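Side-chain contacts in CCMAN5 (Cellulosimicrobium cellulans, PDB 2XSG), which probably hydrolyses alpha-mannosidic linkages as a calcium-binding family 92 glycosidase, an activity that enables mannose-6-phosphate modification of yeast-made lysosomal enzymes: residues L12-V15 / F16-T19; G18-G21 / D22-N25; G627-S630 / A631-S634; G637-T640 / P641-T645; R653-L656 / P657-N661. All coordinates share one frame; numbering follows the deposited sequence.

Contact 1: residues L12-V15 / F16-T19; sequences LVDV and FVGT
D14 holds the residues just after it in two ways. Its carbonyl O accepts V17 N at 3.1 Å with an N-H...O angle of 162°, closing a type I beta turn. Its side chain, with CG anti to the backbone N (chi1 -173°), crosses the side chains of F16 and V17 at about a right angle, and OD1 accepts F16 N at 3.0 Å, met from above the carboxylate plane: an Asx turn. V17 CG2 lies across the same carboxylate, 3.8 Å from D14 CG. Close packing continues at the buried T19, whose methyl CG2 comes within 3.4 Å of V15 O. T19 also closes a second turn, of type II, where F16 O takes both T19 N and the hydroxyl T19 OG1, the latter at 2.6 Å. The F16 side is looser and partly exposed: V15 CG2 stands over the rim of one ring face, 4.3 Å from F16 CD2, and D14 OD1 approaches the ring edge with the carboxylate almost perpendicular to it. The two turns touch both helix 306-318, where T313 OG1 bonds D14 N and R317 NH2 bonds V17 O, and strand 106-109, whose A108 meets V15 and F16.

Contact 2: residues G18-G21 / D22-N25; sequences GTEG and DFGN
A type II' beta turn from E20 to F23 folds this loop of the N-terminal domain back on itself, with G21 at its second position carrying the positive phi that such a turn needs. F23 N donates to E20 O at 3.1 Å, with an N-H...O angle of 144° and the donor in the carbonyl plane. The same oxygen also meets the rim of the aromatic ring: F23 CG is anti to its own carbonyl carbon (chi1 -61°), which brings F23 CD2 to 3.4 Å from E20 O, near the ring plane. E20 OE2 forms a salt bridge with R653 NE. Across the mouth of the loop, water takes the place of direct bonds. One water accepts N25 N at 2.8 Å and sits within bonding distance of both G18 O and G21 O; a second donates to G21 O at 2.9 Å and to N25 OD1 at 2.8 Å. OD1 also accepts N49 N, and N25 ND2 bonds D660 and makes a weak bond of 3.2 Å to D22 OD1, so both ends of the N25 amide are engaged. The side chain of N25 lies about 9 Å from the bound calcium ion. At the base of the loop, G18 CA makes a C-H...O contact with F23 O, 3.5 Å long with an angle of 141° at the hydrogen.

Contact 3: residues G627-S630 / A631-S634; sequences GSSS and AVPS
S634 and S629 face each other across a reversal of the chain, each with its CB directed at the opposing segment. The reversal is measured by the runs 628-630 and 631-634, which point 143° apart. S634 OG lies between its own backbone N and carbonyl carbon (chi1 52°), and from there it works in both directions: it accepts S629 N at 2.9 Å, with an N-H...O angle of 148°, and donates to V632 O at 2.7 Å, slightly tilted from that carbonyl plane. Putting an alanine in place of S634 would probably leave S629 N and V632 O without this shared partner and remove the direct hydrogen bond between the two arms. The second hydroxyl has a more local task. S629 OG accepts A631 N at 3.0 Å, and the methyl of A631 lies alongside it, with A631 CB 3.3 Å from S629 OG. A water assists on the backbone side, accepting S634 N at 3.2 Å while giving only a weak bond to S629 O. The apolar members turn to neighbouring loops, A631 against F23 and V632 against P657, while S629 touches T658. A serine hydroxyl bonded to the N-H two residues on is an ST turn, and it is superposed here on a type I beta turn from S629 to V632; together they reverse the surface connection that leads from strand 618-623 into strand 634-635.

Contact 4: residues G637-T640 / P641-T645; sequences GEFT and PPLKT
F639 opens the contact with its CB, which comes to 3.3 Å from P641 O and 3.9 Å from P642 CA. Its CG is anti to the carbonyl carbon (chi1 -72°), which turns the ring toward L643. L643 answers with CG anti to its backbone N (chi1 177°), and its CD2 methyl reaches F639 CE1 at 3.7 Å, while L643 CB stays 4.0 Å from F639 CD1; the two side chains cross obliquely. The carbonyl oxygen of F639 lies beside the second proline, 3.1 Å from P642 N and 3.6 Å from P642 CD. T640 follows, where the chain turns its corner. The peptide from T640 to P641 is cis, which draws T640 CA and P641 CA to 2.9 Å. It also leaves F639 CA only 4.8 Å from P642 CA, a tight reversal of the type VI class, defined by a cis proline at the third position. On both sides of this corner the chain pairs with strand 618-623, F639 through R622 and L643 through N621, and T640 is bonded to P633 of the preceding loop. The ring of F639 is further packed by I624, V632 and P657. Because neither proline nitrogen carries a hydrogen, F639 O can gain no bond from P642 N; within the corner itself the cis peptide and the F639-L643 apolar contact do the work, while the hydrogen bonds come from strand 618-623 and P633.

Contact 5: residues R653-L656 / P657-N661; sequences RGML and PTMDN
M655 and M659 cross at about a right angle around a type II beta turn, L656 to M659, closed by M659 N donating to L656 O at 3.0 Å. Followed outward, M655 first meets M659 and then N661. Its CB lies 3.4 Å from M659 O and 3.7 Å from M659 SD, and CG stays close to the same carbonyl. The chain then bends (chi2 -76°), so that M655 SD passes 4.1 Å from M659 CE and the terminal methyl CE comes to rest against the amide of N661, 3.5 Å from ND2. That amide is held from beyond the turn by D26 and S667; the next residue, D662, is a calcium ligand. With an alanine in place of M655, the N661 amide and the M659 methyl would probably lose the methyl and sulfur packed against them, opening a gap between the two. M659 is also the centre of an inverse gamma turn, and its carbonyl O is buried with no polar partner, shielded in part by M655 CB and CG. Helix 665-675 meets both methionines through M666. The extended M659 side chain runs back over L656, and its sulfur receives a weak N-H...S bond from L656 N, 3.7 Å long.

From the N terminus, contact 1 makes two successive turns near helix 306-318, and contact 2 begins on its last two residues, G18 and T19, closing the next loop. Some 600 residues later, contact 3 reverses the chain before strand 634-635, contact 4 turns the corner of strand 638-646, and contact 5 closes the loop before helix 665-675. None lies within another; apart from the overlap of contacts 1 and 2 they run in series. In space they converge: D22 O bonds T658 N, F23 packs on P657, V17 touches G654, and L656 meets F639 and T645. Contact 3 packs on contacts 2 and 4. The N-terminal loop is thereby tied to the catalytic domain, close to the calcium site.

Contact 1: residues L12-V15 / F16-T19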
# COMPACT_ATOMS: atom_id res chain seq x y z
N LEU A 12 -1.40 -12.78 -15.97
CA LEU A 12 -0.87 -11.48 -16.39
C LEU A 12 -0.11 -10.71 -15.30
O LEU A 12 0.71 -9.83 -15.61
CB LEU A 12 -1.97 -10.60 -16.98
CG LEU A 12 -2.70 -11.12 -18.21
CD1 LEU A 12 -3.75 -10.09 -18.64
CD2 LEU A 12 -1.73 -11.45 -19.39
N VAL A 13 -0.39 -11.03 -14.04
CA VAL A 13 0.32 -10.48 -12.88
C VAL A 13 1.79 -10.95 -12.85
O VAL A 13 2.08 -12.15 -12.97
CB VAL A 13 -0.42 -10.86 -11.56
CG1 VAL A 13 0.32 -10.41 -10.32
CG2 VAL A 13 -1.83 -10.27 -11.55
N ASP A 14 2.71 -10.00 -12.67
CA ASP A 14 4.10 -10.33 -12.42
C ASP A 14 4.45 -9.96 -10.96
O ASP A 14 4.77 -8.79 -10.67
CB ASP A 14 5.01 -9.59 -13.41
CG ASP A 14 6.48 -10.01 -13.33
OD1 ASP A 14 6.91 -10.66 -12.33
OD2 ASP A 14 7.23 -9.64 -14.26
N VAL A 15 4.42 -10.95 -10.06
CA VAL A 15 4.66 -10.69 -8.64
C VAL A 15 6.11 -10.28 -8.32
O VAL A 15 6.43 -9.94 -7.19
CB VAL A 15 4.23 -11.87 -7.71
CG1 VAL A 15 2.76 -12.23 -7.90
CG2 VAL A 15 5.14 -13.09 -7.91
N PHE A 16 6.98 -10.30 -9.32
CA PHE A 16 8.37 -9.91 -9.10
C PHE A 16 8.62 -8.44 -9.37
O PHE A 16 9.66 -7.90 -9.00
CB PHE A 16 9.32 -10.78 -9.91
CG PHE A 16 9.37 -12.20 -9.42
CD1 PHE A 16 9.99 -12.51 -8.21
CD2 PHE A 16 8.81 -13.21 -10.18
CE1 PHE A 16 10.03 -13.82 -7.75
CE2 PHE A 16 8.84 -14.53 -9.73
CZ PHE A 16 9.46 -14.83 -8.52
N VAL A 17 7.65 -7.78 -9.98
CA VAL A 17 7.75 -6.35 -10.22
C VAL A 17 7.88 -5.63 -8.89
O VAL A 17 7.04 -5.80 -8.00
CB VAL A 17 6.56 -5.82 -11.04
CG1 VAL A 17 6.47 -4.27 -10.94
CG2 VAL A 17 6.71 -6.30 -12.49
N GLY A 18 8.94 -4.84 -8.76
CA GLY A 18 9.18 -4.07 -7.54
C GLY A 18 9.92 -4.82 -6.42
O GLY A 18 10.03 -4.29 -5.31
N THR A 19 10.42 -6.02 -6.70
CA THR A 19 11.09 -6.87 -5.68
C THR A 19 12.62 -6.76 -5.67
O THR A 19 13.29 -7.46 -4.90
CB THR A 19 10.69 -8.35 -5.82
OG1 THR A 19 11.17 -8.86 -7.08
CG2 THR A 19 9.14 -8.53 -5.71

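Contact 2: residues G18-G21 / D22-N25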
# COMPACT_ATOMS: atom_id res chain seq x y z
N GLY A 18 8.94 -4.84 -8.76
CA GLY A 18 9.18 -4.07 -7.54
C GLY A 18 9.92 -4.82 -6.42
O GLY A 18 10.03 -4.29 -5.31
N THR A 19 10.42 -6.02 -6.70
CA THR A 19 11.09 -6.87 -5.68
C THR A 19 12.62 -6.76 -5.67
O THR A 19 13.29 -7.46 -4.90
CB THR A 19 10.69 -8.35 -5.82
OG1 THR A 19 11.17 -8.86 -7.08
CG2 THR A 19 9.14 -8.53 -5.71
N GLU A 20 13.18 -5.90 -6.52
CA GLU A 20 14.64 -5.67 -6.51
C GLU A 20 15.00 -4.49 -5.61
O GLU A 20 14.37 -3.43 -5.70
CB GLU A 20 15.20 -5.44 -7.92
CG GLU A 20 16.74 -5.28 -7.95
CD GLU A 20 17.36 -5.65 -9.29
OE1 GLU A 20 16.70 -6.36 -10.08
OE2 GLU A 20 18.52 -5.26 -9.55
N GLY A 21 15.98 -4.70 -4.74
CA GLY A 21 16.68 -3.61 -4.05
C GLY A 21 15.75 -2.58 -3.47
O GLY A 21 14.79 -2.93 -2.82
N ASP A 22 16.02 -1.30 -3.74
CA ASP A 22 15.22 -0.19 -3.25
C ASP A 22 14.32 0.37 -4.37
O ASP A 22 14.21 1.59 -4.52
CB ASP A 22 16.13 0.92 -2.66
CG ASP A 22 15.36 1.90 -1.76
OD1 ASP A 22 14.23 1.59 -1.32
OD2 ASP A 22 15.90 2.98 -1.47
N PHE A 23 13.68 -0.51 -5.13
CA PHE A 23 12.86 -0.11 -6.29
C PHE A 23 11.38 -0.48 -6.10
O PHE A 23 10.72 -0.99 -7.01
CB PHE A 23 13.42 -0.68 -7.61
CG PHE A 23 14.83 -0.22 -7.94
CD1 PHE A 23 15.03 0.90 -8.76
CD2 PHE A 23 15.94 -0.91 -7.45
CE1 PHE A 23 16.34 1.34 -9.08
CE2 PHE A 23 17.24 -0.49 -7.75
CZ PHE A 23 17.45 0.64 -8.57
N GLY A 24 10.85 -0.21 -4.90
CA GLY A 24 9.44 -0.46 -4.64
C GLY A 24 9.14 -1.10 -3.30
O GLY A 24 8.10 -0.82 -2.71
N ASN A 25 10.05 -1.95 -2.82
CA ASN A 25 9.88 -2.70 -1.57
C ASN A 25 8.64 -3.57 -1.51
O ASN A 25 8.00 -3.69 -0.48
CB ASN A 25 10.03 -1.79 -0.34
CG ASN A 25 11.50 -1.47 -0.05
OD1 ASN A 25 12.30 -2.37 0.21
ND2 ASN A 25 11.85 -0.18 -0.08
O HOH W 1 12.13 -3.67 -3.59
O HOH W 2 15.09 -2.28 0.00

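Contact 3: residues G627-S630 / A631-S634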
# COMPACT_ATOMS: atom_id res chain seq x y z
N GLY A 627 16.46 11.75 1.38
CA GLY A 627 17.66 12.56 1.19
C GLY A 627 18.62 12.04 0.12
O GLY A 627 19.04 12.78 -0.78
N SER A 628 18.98 10.77 0.22
CA SER A 628 19.90 10.19 -0.73
C SER A 628 19.71 8.67 -0.83
O SER A 628 19.10 8.04 0.05
CB SER A 628 21.33 10.52 -0.32
OG SER A 628 21.71 9.80 0.84
N SER A 629 20.26 8.09 -1.89
CA SER A 629 20.16 6.65 -2.15
C SER A 629 21.44 6.13 -2.80
O SER A 629 21.96 6.74 -3.74
CB SER A 629 18.95 6.38 -3.06
OG SER A 629 19.01 5.11 -3.70
N SER A 630 21.94 5.00 -2.30
CA SER A 630 23.09 4.33 -2.91
C SER A 630 22.71 3.68 -4.24
O SER A 630 23.57 3.29 -5.01
CB SER A 630 23.62 3.24 -1.97
OG SER A 630 22.58 2.33 -1.67
N ALA A 631 21.42 3.57 -4.51
CA ALA A 631 20.95 2.92 -5.73
C ALA A 631 21.04 3.80 -6.98
O ALA A 631 20.91 3.29 -8.09
CB ALA A 631 19.55 2.40 -5.54
N VAL A 632 21.27 5.10 -6.81
CA VAL A 632 21.33 6.03 -7.94
C VAL A 632 22.06 7.28 -7.47
O VAL A 632 21.86 7.71 -6.33
CB VAL A 632 19.90 6.39 -8.48
CG1 VAL A 632 19.13 7.30 -7.50
CG2 VAL A 632 19.95 6.99 -9.90
N PRO A 633 22.92 7.86 -8.33
CA PRO A 633 23.62 9.09 -7.92
C PRO A 633 22.63 10.19 -7.50
O PRO A 633 21.82 10.65 -8.32
CB PRO A 633 24.39 9.49 -9.18
CG PRO A 633 24.61 8.22 -9.89
CD PRO A 633 23.41 7.36 -9.63
N SER A 634 22.71 10.59 -6.23
CA SER A 634 21.67 11.39 -5.61
C SER A 634 22.21 12.16 -4.40
O SER A 634 23.26 11.81 -3.85
CB SER A 634 20.49 10.51 -5.17
OG SER A 634 20.94 9.41 -4.38
O HOH W 3 24.68 8.59 -4.62

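Contact 4: residues G637-T640 / P641-T645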
# COMPACT_ATOMS: atom_id res chain seq x y z
N GLY A 637 17.86 15.06 -1.57
CA GLY A 637 16.52 14.66 -2.03
C GLY A 637 16.35 14.61 -3.55
O GLY A 637 15.23 14.45 -4.06
N GLU A 638 17.46 14.71 -4.28
CA GLU A 638 17.37 14.77 -5.74
C GLU A 638 18.24 13.73 -6.45
O GLU A 638 19.25 13.28 -5.90
CB GLU A 638 17.73 16.18 -6.22
CG GLU A 638 16.87 17.25 -5.57
CD GLU A 638 17.10 18.65 -6.12
OE1 GLU A 638 17.72 18.79 -7.18
OE2 GLU A 638 16.63 19.61 -5.47
N PHE A 639 17.80 13.34 -7.65
CA PHE A 639 18.65 12.68 -8.64
C PHE A 639 19.71 13.69 -9.08
O PHE A 639 19.36 14.77 -9.57
CB PHE A 639 17.86 12.29 -9.91
CG PHE A 639 16.88 11.13 -9.73
CD1 PHE A 639 17.30 9.82 -9.93
CD2 PHE A 639 15.54 11.37 -9.44
CE1 PHE A 639 16.39 8.75 -9.80
CE2 PHE A 639 14.61 10.32 -9.32
CZ PHE A 639 15.04 9.01 -9.49
N THR A 640 20.99 13.36 -8.94
CA THR A 640 22.07 14.28 -9.33
C THR A 640 22.98 13.56 -10.33
O THR A 640 23.86 12.79 -9.92
CB THR A 640 22.92 14.72 -8.14
OG1 THR A 640 23.46 13.56 -7.51
CG2 THR A 640 22.09 15.52 -7.11
N PRO A 641 22.79 13.81 -11.64
CA PRO A 641 21.85 14.76 -12.22
C PRO A 641 20.41 14.23 -12.33
O PRO A 641 20.20 13.03 -12.14
CB PRO A 641 22.41 14.96 -13.63
CG PRO A 641 23.04 13.61 -13.97
CD PRO A 641 23.61 13.13 -12.68
N PRO A 642 19.44 15.11 -12.65
CA PRO A 642 18.10 14.65 -12.99
C PRO A 642 18.13 13.57 -14.07
O PRO A 642 19.00 13.60 -14.94
CB PRO A 642 17.44 15.91 -13.53
CG PRO A 642 18.06 17.00 -12.74
CD PRO A 642 19.52 16.59 -12.66
N LEU A 643 17.17 12.66 -14.01
CA LEU A 643 17.19 11.46 -14.84
C LEU A 643 15.90 11.30 -15.67
O LEU A 643 14.80 11.43 -15.16
CB LEU A 643 17.43 10.25 -13.93
CG LEU A 643 17.45 8.82 -14.44
CD1 LEU A 643 18.83 8.50 -15.03
CD2 LEU A 643 17.12 7.86 -13.29
N LYS A 644 16.05 11.02 -16.97
CA LYS A 644 14.90 10.73 -17.83
C LYS A 644 14.70 9.23 -17.89
O LYS A 644 15.54 8.50 -18.42
CB LYS A 644 15.09 11.31 -19.23
CG LYS A 644 13.78 11.43 -20.01
CD LYS A 644 13.97 12.26 -21.27
CE LYS A 644 12.68 12.34 -22.07
NZ LYS A 644 13.00 12.63 -23.50
N THR A 645 13.58 8.76 -17.36
CA THR A 645 13.38 7.34 -17.12
C THR A 645 11.90 7.08 -16.92
O THR A 645 11.14 8.01 -16.63
CB THR A 645 14.17 6.89 -15.85
OG1 THR A 645 13.97 5.50 -15.61
CG2 THR A 645 13.74 7.70 -14.62

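Contact 5: residues R653-L656 / P657-N661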
# COMPACT_ATOMS: atom_id res chain seq x y z
N ARG A 653 13.05 -4.09 -10.85
CA ARG A 653 13.24 -2.70 -10.51
C ARG A 653 11.98 -1.97 -10.99
O ARG A 653 11.96 -1.36 -12.06
CB ARG A 653 14.50 -2.13 -11.19
CG ARG A 653 15.82 -2.83 -10.83
CD ARG A 653 17.02 -2.06 -11.44
NE ARG A 653 18.29 -2.52 -10.86
CZ ARG A 653 19.41 -1.80 -10.83
NH1 ARG A 653 19.44 -0.57 -11.33
NH2 ARG A 653 20.51 -2.30 -10.28
N GLY A 654 10.91 -2.07 -10.20
CA GLY A 654 9.55 -1.71 -10.65
C GLY A 654 9.19 -0.23 -10.58
O GLY A 654 8.48 0.28 -11.45
N MET A 655 9.68 0.45 -9.54
CA MET A 655 9.47 1.88 -9.39
C MET A 655 10.83 2.57 -9.46
O MET A 655 11.87 1.91 -9.48
CB MET A 655 8.85 2.21 -8.02
CG MET A 655 7.80 1.24 -7.52
SD MET A 655 6.28 1.52 -8.39
CE MET A 655 5.16 0.52 -7.41
N LEU A 656 10.80 3.90 -9.40
CA LEU A 656 12.02 4.68 -9.21
C LEU A 656 12.77 4.19 -7.97
O LEU A 656 12.14 3.69 -7.03
CB LEU A 656 11.66 6.15 -9.04
CG LEU A 656 11.06 6.85 -10.27
CD1 LEU A 656 10.57 8.22 -9.88
CD2 LEU A 656 12.07 6.93 -11.41
N PRO A 657 14.10 4.36 -7.94
CA PRO A 657 14.79 4.08 -6.69
C PRO A 657 14.23 4.99 -5.57
O PRO A 657 13.94 6.16 -5.84
CB PRO A 657 16.25 4.43 -7.00
CG PRO A 657 16.16 5.39 -8.21
CD PRO A 657 15.01 4.89 -8.98
N THR A 658 14.11 4.45 -4.35
CA THR A 658 13.48 5.07 -3.17
C THR A 658 11.94 5.16 -3.20
O THR A 658 11.30 5.52 -2.19
CB THR A 658 13.96 6.51 -2.87
OG1 THR A 658 13.37 7.41 -3.82
CG2 THR A 658 15.49 6.65 -2.86
N MET A 659 11.34 4.88 -4.34
CA MET A 659 9.90 5.05 -4.50
C MET A 659 9.14 3.84 -3.95
O MET A 659 8.84 2.91 -4.67
CB MET A 659 9.57 5.29 -5.97
CG MET A 659 8.07 5.40 -6.30
SD MET A 659 7.91 5.76 -8.06
CE MET A 659 6.14 5.63 -8.26
N ASP A 660 8.87 3.85 -2.64
CA ASP A 660 8.18 2.73 -2.00
C ASP A 660 6.73 2.74 -2.47
O ASP A 660 6.17 3.80 -2.68
CB ASP A 660 8.24 2.88 -0.48
CG ASP A 660 9.65 2.74 0.06
OD1 ASP A 660 10.46 2.04 -0.59
OD2 ASP A 660 9.96 3.35 1.11
N ASN A 661 6.15 1.56 -2.66
CA ASN A 661 4.75 1.46 -3.08
C ASN A 661 3.81 2.01 -1.97
O ASN A 661 2.75 2.59 -2.27
CB ASN A 661 4.40 0.00 -3.40
CG ASN A 661 3.25 -0.14 -4.40
OD1 ASN A 661 2.39 0.75 -4.53
ND2 ASN A 661 3.22 -1.28 -5.11